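Local coordinates for UPF0141 protein yjdB (Campylobacter jejuni subsp. jejuni HB93-13, PDB 4TN0) that probably transfers phosphoethanolamine groups to periplasmic and cell-envelope targets, as a zinc-binding enzyme of alkaline phosphatase-like fold linked to polymyxin resistance and motility, at residues T97-A102 with Q146-L151; T160-Y165 with T175-E180; K272-S277 with P305-N310. One frame throughout, in Å; residues are numbered along the deposited sequence.

Interaction 1: T97-A102 with Q146-L151; sequences TGVDAA and QNIIVL
Residues 100-102 of strand 100-105 and 146-151 of strand 146-152 run in the same direction, these short axes 11° apart, as neighbours in the parallel half of the central mixed sheet of this alkaline phosphatase-like domain. The tight part is the backbone ladder. Asp100 N donates to Gln146 O, and Asp100 O takes the amide of Ile148 at 2.6 Å (Ile148 N to Asp100 O), nearly along the C=O axis. One step on, Ala102 N reaches Ile148 O, and Val150 N meets Ala102 O at 2.6 Å with an almost straight N-H...O angle of 176°. On the face that carries Ala101 and Ile148, Ile148 CG2 occupies the crowded position between its own N and carbonyl carbon and lies 3.9 Å from Ala101 CB. Val99 CG1, anti to its backbone N, rests 3.7 Å from Gln146 O; Met91 and Leu94 of helix 90-96 pack on this side, together with Phe289.

The other face is looser at its start, where partly exposed Asp100 stands alongside Asn147, both side chains pointing the same way with carboxylate and amide planes 49° apart. Asp100 OD2 and Asn147 OD1 come within 3.1 Å although both are acceptors. Lys139 and Ser144 OG grip the former, while Ser144 N holds the latter; the nearby ammonium group would offset the repulsion and probably keeps Asp100 ionised.

Interaction 2: T160-Y165 with T175-E180; sequences TYYKRY and TCDTNE
The ring of Tyr162, packed on the backbone of Asp177 and Thr178, carries the contact, its plane 53° from that of the Asp177 carboxylate, which it crosses obliquely. CG of Tyr162 sits in the crowded position between the backbone N and the carbonyl carbon (chi1 70°), which lays the ring there. Asp177 C lies over one face near the rim, and CG of Lys163 lies over the opposite face, also toward the rim. Asp177 CB adds a CH-pi contact, 4.3 Å from the centroid of the Tyr162 ring and 20° off its normal. Nearer the root of the tyrosine, Asp177 OD1 approaches Tyr162 CB to 3.5 Å. That oxygen also receives a hydrogen bond from Thr175 OG1 at 2.7 Å, arriving from above the carboxylate plane.

Both segments belong to the long excursion between strand 146-152 and helix 186-211. The first makes a short 3-10 turn; the second is irregular, with an inverse gamma turn centred on Asp177 followed by an ST turn in which Thr178 OG1 accepts from Glu180 N. The Cys176-Cys184 disulfide ties the second segment to the chain leading into the helix.

At one end Thr160 and Asn179 stand side by side, Thr160 CG2 meeting Asn179 CB at 3.8 Å. Arg164 NH2 donates to Thr160 OG1, which lies somewhat out of the guanidinium plane, and His157 O takes a further bond from the same nitrogen. At the other end Tyr165 and Thr175 approach tip to tip, Tyr165 OH 4.1 Å from Thr175 CG2, with Asn195 hydrogen-bonded to the phenol and Thr192 packed beside both.

Interaction 3: K272-S277 with P305-N310; sequences KGLKLS and PKLKAN
Lys275 O is gripped across the contact by one clear hydrogen bond, from Asn310 N at 2.9 Å. The bond is close to ideal, with an N-H...O angle of 177° and the donor nearly along the C=O axis. It pins the C-terminal tail beside the short strand that holds Leu276 and Ser277, a strand at one edge of the mixed sheet, which pairs through Leu276 with Asn57 and Ser59 of strand 53-59. The same carbonyl is flanked by Ala309 CB, 3.6 Å from Lys275 O, so a methyl group packs beside the bond.

From this polar end the tail runs back over leucines. Leu274 and Leu307 slide past each other in opposite directions, bringing Leu274 CD1 to 3.6 Å from Leu307 CD1. Leu276 comes at Leu307 tip to tip instead, its CD2 lying 3.7 Å from the same Leu307 CD1. CG of Leu307 is anti to its backbone N (chi1 177°), which carries its branch inward, and its CD1 thereby serves both leucines. Leu276 is buried further by Phe55 and Phe58 of strand 53-59 and by Leu302. Toward the surface, Leu274 CD2 touches Ala309 CB at 4.2 Å.

Beyond the backbone bond, the side chain of Asn310 turns toward Ser277, whose OG is already hydrogen-bonded to Asp279 N and whose backbone N is held by Asn280 OD1. A straight main-chain bond next to leucine packing implies an attachment that combines a directional polar link with apolar contacts, Leu274, Leu276 and Leu307 forming the apolar side.

How the interactions relate
From the N terminus, interaction 1 comes first: after helix 90-96 the chain enters strand 100-105, and the contact closes the 43-residue excursion that returns at strand 146-152. Interaction 2 then closes a short loop of nine residues within the connection from that strand to helix 186-211. Last, interaction 3 joins residues 272-277 to the tail at 305-310, across a span that includes helix 281-288. The three follow in series, neither nesting nor crossing. Interactions 1 and 3 reach the same mixed sheet in different regions, their centres 25 Å apart, whereas interaction 2 lies across the chain's centre from both, about 34 and 35 Å away between centres.

Interaction 1: T97-A102 with Q146-L151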
loop_
_atom_site.group_PDB
_atom_site.type_symbol
_atom_site.label_atom_id
_atom_site.label_comp_id
_atom_site.label_asym_id
_atom_site.label_seq_id
_atom_site.Cartn_x
_atom_site.Cartn_y
_atom_site.Cartn_z
ATOM N N THR A 97 7.252 20.981 0.287
ATOM C CA THR A 97 6.698 21.562 1.498
ATOM C C THR A 97 7.631 21.192 2.685
ATOM O O THR A 97 7.338 21.410 3.866
ATOM C CB THR A 97 5.229 21.088 1.633
ATOM O OG1 THR A 97 4.398 21.920 0.814
ATOM C CG2 THR A 97 4.719 21.184 2.972
ATOM N N GLY A 98 8.796 20.649 2.341
ATOM C CA GLY A 98 9.862 20.450 3.306
ATOM C C GLY A 98 9.869 19.135 4.057
ATOM O O GLY A 98 10.724 18.925 4.906
ATOM N N VAL A 99 8.908 18.259 3.780
ATOM C CA VAL A 99 8.890 16.927 4.394
ATOM C C VAL A 99 10.039 16.056 3.878
ATOM O O VAL A 99 10.370 16.094 2.695
ATOM C CB VAL A 99 7.556 16.226 4.136
ATOM C CG1 VAL A 99 7.461 14.937 4.933
ATOM C CG2 VAL A 99 6.415 17.165 4.483
ATOM N N ASP A 100 10.673 15.299 4.772
ATOM C CA ASP A 100 11.710 14.338 4.366
ATOM C C ASP A 100 11.062 13.109 3.687
ATOM O O ASP A 100 10.295 12.363 4.312
ATOM C CB ASP A 100 12.553 13.916 5.574
ATOM C CG ASP A 100 13.782 13.089 5.189
ATOM O OD1 ASP A 100 13.816 12.466 4.099
ATOM O OD2 ASP A 100 14.729 13.059 6.000
ATOM N N ALA A 101 11.342 12.938 2.397
ATOM C CA ALA A 101 10.731 11.875 1.601
ATOM C C ALA A 101 11.745 10.874 1.076
ATOM O O ALA A 101 12.706 11.250 0.408
ATOM C CB ALA A 101 9.952 12.482 0.437
ATOM N N ALA A 102 11.528 9.601 1.383
ATOM C CA ALA A 102 12.337 8.504 0.827
ATOM C C ALA A 102 11.440 7.470 0.121
ATOM O O ALA A 102 10.343 7.143 0.615
ATOM C CB ALA A 102 13.176 7.842 1.912
ATOM N N GLN A 146 10.107 15.572 10.293
ATOM C CA GLN A 146 8.965 14.947 9.607
ATOM C C GLN A 146 9.432 14.128 8.396
ATOM O O GLN A 146 10.108 14.649 7.496
ATOM C CB GLN A 146 7.949 16.003 9.172
ATOM C CG GLN A 146 6.902 16.347 10.220
ATOM C CD GLN A 146 7.264 17.561 11.053
ATOM O OE1 GLN A 146 8.050 18.422 10.637
ATOM N NE2 GLN A 146 6.676 17.644 12.237
ATOM N N ASN A 147 9.078 12.845 8.386
ATOM C CA ASN A 147 9.555 11.925 7.347
ATOM C C ASN A 147 8.460 11.060 6.752
ATOM O O ASN A 147 7.654 10.483 7.492
ATOM C CB ASN A 147 10.623 10.985 7.911
ATOM C CG ASN A 147 11.690 11.707 8.702
ATOM O OD1 ASN A 147 12.756 12.046 8.176
ATOM N ND2 ASN A 147 11.407 11.948 9.978
ATOM N N ILE A 148 8.444 10.926 5.427
ATOM C CA ILE A 148 7.668 9.838 4.827
ATOM C C ILE A 148 8.623 8.928 4.091
ATOM O O ILE A 148 9.439 9.371 3.272
ATOM C CB ILE A 148 6.533 10.316 3.868
ATOM C CG1 ILE A 148 5.703 9.111 3.405
ATOM C CG2 ILE A 148 7.080 11.123 2.691
ATOM C CD1 ILE A 148 4.468 9.460 2.590
ATOM N N ILE A 149 8.515 7.646 4.418
ATOM C CA ILE A 149 9.257 6.594 3.755
ATOM C C ILE A 149 8.308 5.677 2.999
ATOM O O ILE A 149 7.389 5.079 3.584
ATOM C CB ILE A 149 10.079 5.775 4.770
ATOM C CG1 ILE A 149 10.938 6.733 5.623
ATOM C CG2 ILE A 149 10.921 4.719 4.040
ATOM C CD1 ILE A 149 11.835 6.060 6.646
ATOM N N VAL A 150 8.501 5.588 1.688
ATOM C CA VAL A 150 7.684 4.685 0.881
ATOM C C VAL A 150 8.431 3.379 0.609
ATOM O O VAL A 150 9.592 3.377 0.174
ATOM C CB VAL A 150 7.266 5.315 -0.456
ATOM C CG1 VAL A 150 6.411 4.323 -1.243
ATOM C CG2 VAL A 150 6.494 6.622 -0.232
ATOM N N LEU A 151 7.781 2.267 0.933
ATOM C CA LEU A 151 8.293 0.974 0.535
ATOM C C LEU A 151 7.327 0.379 -0.497
ATOM O O LEU A 151 6.149 0.142 -0.188
ATOM C CB LEU A 151 8.450 0.049 1.741
ATOM C CG LEU A 151 9.272 0.625 2.902
ATOM C CD1 LEU A 151 9.320 -0.348 4.084
ATOM C CD2 LEU A 151 10.661 1.043 2.458
#

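Interaction 2: T160-Y165 with T175-E180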
loop_
_atom_site.group_PDB
_atom_site.type_symbol
_atom_site.label_atom_id
_atom_site.label_comp_id
_atom_site.label_asym_id
_atom_site.label_seq_id
_atom_site.Cartn_x
_atom_site.Cartn_y
_atom_site.Cartn_z
ATOM N N THR A 160 4.547 -16.108 -11.234
ATOM C CA THR A 160 5.496 -16.871 -10.416
ATOM C C THR A 160 5.355 -16.566 -8.917
ATOM O O THR A 160 6.339 -16.170 -8.269
ATOM C CB THR A 160 6.962 -16.581 -10.800
ATOM O OG1 THR A 160 7.207 -15.177 -10.700
ATOM C CG2 THR A 160 7.277 -17.074 -12.206
ATOM N N TYR A 161 4.151 -16.751 -8.376
ATOM C CA TYR A 161 3.871 -16.478 -6.973
ATOM C C TYR A 161 4.824 -17.149 -5.989
ATOM O O TYR A 161 5.216 -16.554 -4.985
ATOM C CB TYR A 161 2.456 -16.921 -6.619
ATOM C CG TYR A 161 1.369 -16.359 -7.495
ATOM C CD1 TYR A 161 1.014 -15.022 -7.394
ATOM C CD2 TYR A 161 0.641 -17.175 -8.364
ATOM C CE1 TYR A 161 0.005 -14.487 -8.177
ATOM C CE2 TYR A 161 -0.381 -16.654 -9.159
ATOM C CZ TYR A 161 -0.701 -15.299 -9.049
ATOM O OH TYR A 161 -1.701 -14.727 -9.806
ATOM N N TYR A 162 5.188 -18.393 -6.279
ATOM C CA TYR A 162 5.992 -19.205 -5.368
ATOM C C TYR A 162 7.382 -18.613 -5.169
ATOM O O TYR A 162 8.097 -19.011 -4.260
ATOM C CB TYR A 162 6.100 -20.644 -5.893
ATOM C CG TYR A 162 6.938 -20.751 -7.132
ATOM C CD1 TYR A 162 6.400 -20.477 -8.376
ATOM C CD2 TYR A 162 8.277 -21.126 -7.061
ATOM C CE1 TYR A 162 7.166 -20.565 -9.521
ATOM C CE2 TYR A 162 9.057 -21.217 -8.205
ATOM C CZ TYR A 162 8.497 -20.939 -9.429
ATOM O OH TYR A 162 9.258 -21.026 -10.573
ATOM N N LYS A 163 7.763 -17.663 -6.020
ATOM C CA LYS A 163 9.082 -17.047 -5.911
ATOM C C LYS A 163 9.075 -15.816 -5.010
ATOM O O LYS A 163 10.108 -15.204 -4.806
ATOM C CB LYS A 163 9.611 -16.627 -7.282
ATOM C CG LYS A 163 10.070 -17.755 -8.221
ATOM C CD LYS A 163 10.472 -17.101 -9.538
ATOM C CE LYS A 163 11.269 -17.957 -10.466
ATOM N NZ LYS A 163 11.546 -17.107 -11.677
ATOM N N ARG A 164 7.919 -15.444 -4.480
ATOM C CA ARG A 164 7.805 -14.177 -3.746
ATOM C C ARG A 164 8.218 -14.318 -2.279
ATOM O O ARG A 164 8.545 -13.336 -1.623
ATOM C CB ARG A 164 6.362 -13.641 -3.824
ATOM C CG ARG A 164 5.828 -13.398 -5.250
ATOM C CD ARG A 164 6.371 -12.120 -5.874
ATOM N NE ARG A 164 7.682 -12.291 -6.487
ATOM C CZ ARG A 164 7.900 -12.691 -7.736
ATOM N NH1 ARG A 164 9.151 -12.807 -8.174
ATOM N NH2 ARG A 164 6.880 -12.963 -8.551
ATOM N N TYR A 165 8.214 -15.543 -1.770
ATOM C CA TYR A 165 8.504 -15.761 -0.361
ATOM C C TYR A 165 9.588 -16.813 -0.163
ATOM O O TYR A 165 9.728 -17.723 -0.978
ATOM C CB TYR A 165 7.244 -16.175 0.385
ATOM C CG TYR A 165 6.521 -17.353 -0.223
ATOM C CD1 TYR A 165 5.462 -17.159 -1.101
ATOM C CD2 TYR A 165 6.888 -18.662 0.092
ATOM C CE1 TYR A 165 4.797 -18.217 -1.658
ATOM C CE2 TYR A 165 6.223 -19.738 -0.454
ATOM C CZ TYR A 165 5.179 -19.508 -1.334
ATOM O OH TYR A 165 4.504 -20.557 -1.879
ATOM N N THR A 175 1.533 -26.513 -2.698
ATOM C CA THR A 175 1.699 -25.270 -3.423
ATOM C C THR A 175 1.798 -25.461 -4.940
ATOM O O THR A 175 1.946 -26.578 -5.444
ATOM C CB THR A 175 2.982 -24.522 -2.951
ATOM O OG1 THR A 175 4.148 -25.277 -3.310
ATOM C CG2 THR A 175 2.955 -24.281 -1.445
ATOM N N CYS A 176 1.745 -24.352 -5.664
ATOM C CA CYS A 176 1.818 -24.351 -7.119
ATOM C C CYS A 176 3.128 -23.704 -7.526
ATOM O O CYS A 176 3.210 -22.481 -7.596
ATOM C CB CYS A 176 0.615 -23.596 -7.702
ATOM S SG CYS A 176 0.576 -23.308 -9.480
ATOM N N ASP A 177 4.164 -24.512 -7.762
ATOM C CA ASP A 177 5.515 -23.971 -7.968
ATOM C C ASP A 177 5.825 -23.877 -9.460
ATOM O O ASP A 177 6.824 -24.400 -9.952
ATOM C CB ASP A 177 6.558 -24.829 -7.231
ATOM C CG ASP A 177 6.266 -24.958 -5.727
ATOM O OD1 ASP A 177 5.707 -24.033 -5.108
ATOM O OD2 ASP A 177 6.515 -26.044 -5.166
ATOM N N THR A 178 4.956 -23.176 -10.173
ATOM C CA THR A 178 5.125 -22.980 -11.602
ATOM C C THR A 178 4.431 -21.677 -11.995
ATOM O O THR A 178 3.579 -21.185 -11.256
ATOM C CB THR A 178 4.526 -24.177 -12.398
ATOM O OG1 THR A 178 4.603 -23.927 -13.805
ATOM C CG2 THR A 178 3.088 -24.414 -12.010
ATOM N N ASN A 179 4.789 -21.121 -13.146
ATOM C CA ASN A 179 4.063 -19.978 -13.688
ATOM C C ASN A 179 2.852 -20.456 -14.559
ATOM O O ASN A 179 2.063 -19.665 -15.057
ATOM C CB ASN A 179 5.036 -19.082 -14.448
ATOM C CG ASN A 179 5.608 -19.742 -15.654
ATOM O OD1 ASN A 179 5.793 -20.950 -15.679
ATOM N ND2 ASN A 179 5.999 -18.934 -16.631
ATOM N N GLU A 180 2.821 -21.751 -14.836
ATOM C CA GLU A 180 1.806 -22.408 -15.663
ATOM C C GLU A 180 0.587 -22.749 -14.804
ATOM O O GLU A 180 0.298 -23.917 -14.514
ATOM C CB GLU A 180 2.457 -23.641 -16.299
ATOM C CG GLU A 180 3.653 -23.213 -17.161
ATOM C CD GLU A 180 4.381 -24.348 -17.897
ATOM O OE1 GLU A 180 3.964 -25.509 -17.816
ATOM O OE2 GLU A 180 5.360 -24.053 -18.612
#

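Interaction 3: K272-S277 with P305-N310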
loop_
_atom_site.group_PDB
_atom_site.type_symbol
_atom_site.label_atom_id
_atom_site.label_comp_id
_atom_site.label_asym_id
_atom_site.label_seq_id
_atom_site.Cartn_x
_atom_site.Cartn_y
_atom_site.Cartn_z
ATOM N N LYS A 272 -12.985 2.121 9.526
ATOM C CA LYS A 272 -12.558 0.933 8.781
ATOM C C LYS A 272 -13.636 0.290 7.895
ATOM O O LYS A 272 -13.305 -0.292 6.860
ATOM C CB LYS A 272 -11.983 -0.123 9.751
ATOM C CG LYS A 272 -12.998 -0.777 10.676
ATOM C CD LYS A 272 -12.350 -1.810 11.593
ATOM C CE LYS A 272 -13.406 -2.708 12.243
ATOM N NZ LYS A 272 -12.833 -3.992 12.748
ATOM N N GLY A 273 -14.911 0.426 8.251
ATOM C CA GLY A 273 -15.961 -0.233 7.493
ATOM C C GLY A 273 -16.584 0.611 6.395
ATOM O O GLY A 273 -17.506 0.170 5.695
ATOM N N LEU A 274 -16.085 1.832 6.240
ATOM C CA LEU A 274 -16.620 2.782 5.256
ATOM C C LEU A 274 -16.140 2.496 3.843
ATOM O O LEU A 274 -14.984 2.108 3.653
ATOM C CB LEU A 274 -16.220 4.215 5.631
ATOM C CG LEU A 274 -16.771 4.863 6.903
ATOM C CD1 LEU A 274 -15.830 5.963 7.331
ATOM C CD2 LEU A 274 -18.159 5.418 6.670
ATOM N N LYS A 275 -17.003 2.721 2.853
ATOM C CA LYS A 275 -16.611 2.591 1.449
ATOM C C LYS A 275 -15.539 3.636 1.091
ATOM O O LYS A 275 -15.839 4.793 0.759
ATOM C CB LYS A 275 -17.835 2.709 0.535
ATOM C CG LYS A 275 -17.555 2.635 -0.967
ATOM C CD LYS A 275 -18.859 2.606 -1.770
ATOM C CE LYS A 275 -18.649 2.270 -3.248
ATOM N NZ LYS A 275 -18.549 3.485 -4.122
ATOM N N LEU A 276 -14.283 3.207 1.164
ATOM C CA LEU A 276 -13.147 4.061 0.850
ATOM C C LEU A 276 -12.384 3.460 -0.325
ATOM O O LEU A 276 -12.823 2.465 -0.895
ATOM C CB LEU A 276 -12.256 4.219 2.076
ATOM C CG LEU A 276 -13.011 4.787 3.269
ATOM C CD1 LEU A 276 -12.391 4.333 4.576
ATOM C CD2 LEU A 276 -12.986 6.304 3.168
ATOM N N SER A 277 -11.256 4.072 -0.690
ATOM C CA SER A 277 -10.537 3.684 -1.894
ATOM C C SER A 277 -9.195 4.388 -2.034
ATOM O O SER A 277 -8.815 5.170 -1.198
ATOM C CB SER A 277 -11.385 3.983 -3.126
ATOM O OG SER A 277 -11.458 5.378 -3.336
ATOM N N PRO A 305 -11.506 13.471 11.463
ATOM C CA PRO A 305 -12.876 13.209 11.917
ATOM C C PRO A 305 -13.962 13.575 10.904
ATOM O O PRO A 305 -15.052 13.015 10.975
ATOM C CB PRO A 305 -12.996 14.094 13.161
ATOM C CG PRO A 305 -11.585 14.255 13.648
ATOM C CD PRO A 305 -10.785 14.365 12.386
ATOM N N LYS A 306 -13.679 14.498 9.991
ATOM C CA LYS A 306 -14.677 14.930 9.013
ATOM C C LYS A 306 -14.784 14.010 7.800
ATOM O O LYS A 306 -15.562 14.283 6.882
ATOM C CB LYS A 306 -14.393 16.379 8.602
ATOM C CG LYS A 306 -13.825 17.198 9.793
ATOM C CD LYS A 306 -13.714 18.700 9.551
ATOM C CE LYS A 306 -12.874 19.378 10.633
ATOM N NZ LYS A 306 -12.758 20.852 10.417
ATOM N N LEU A 307 -13.966 12.952 7.780
ATOM C CA LEU A 307 -13.966 11.953 6.701
ATOM C C LEU A 307 -15.346 11.336 6.520
ATOM O O LEU A 307 -15.980 10.911 7.484
ATOM C CB LEU A 307 -12.903 10.862 6.980
ATOM C CG LEU A 307 -12.584 9.587 6.154
ATOM C CD1 LEU A 307 -13.709 8.556 6.050
ATOM C CD2 LEU A 307 -12.024 9.905 4.777
ATOM N N LYS A 308 -15.807 11.306 5.275
ATOM C CA LYS A 308 -16.984 10.541 4.907
ATOM C C LYS A 308 -16.586 9.504 3.863
ATOM O O LYS A 308 -15.453 9.501 3.373
ATOM C CB LYS A 308 -18.086 11.456 4.370
ATOM C CG LYS A 308 -18.151 12.831 5.043
ATOM C CD LYS A 308 -19.000 13.816 4.227
ATOM C CE LYS A 308 -19.248 15.135 4.956
ATOM N NZ LYS A 308 -20.439 15.855 4.394
ATOM N N ALA A 309 -17.518 8.609 3.551
ATOM C CA ALA A 309 -17.315 7.592 2.530
ATOM C C ALA A 309 -17.322 8.189 1.127
ATOM O O ALA A 309 -17.722 9.337 0.933
ATOM C CB ALA A 309 -18.374 6.513 2.646
ATOM N N ASN A 310 -16.876 7.401 0.151
ATOM C CA ASN A 310 -16.940 7.808 -1.245
ATOM C C ASN A 310 -18.371 7.799 -1.759
ATOM O O ASN A 310 -19.159 6.926 -1.397
ATOM C CB ASN A 310 -16.090 6.889 -2.130
ATOM C CG ASN A 310 -14.629 6.799 -1.686
ATOM O OD1 ASN A 310 -14.208 7.423 -0.712
ATOM N ND2 ASN A 310 -13.854 6.005 -2.414
#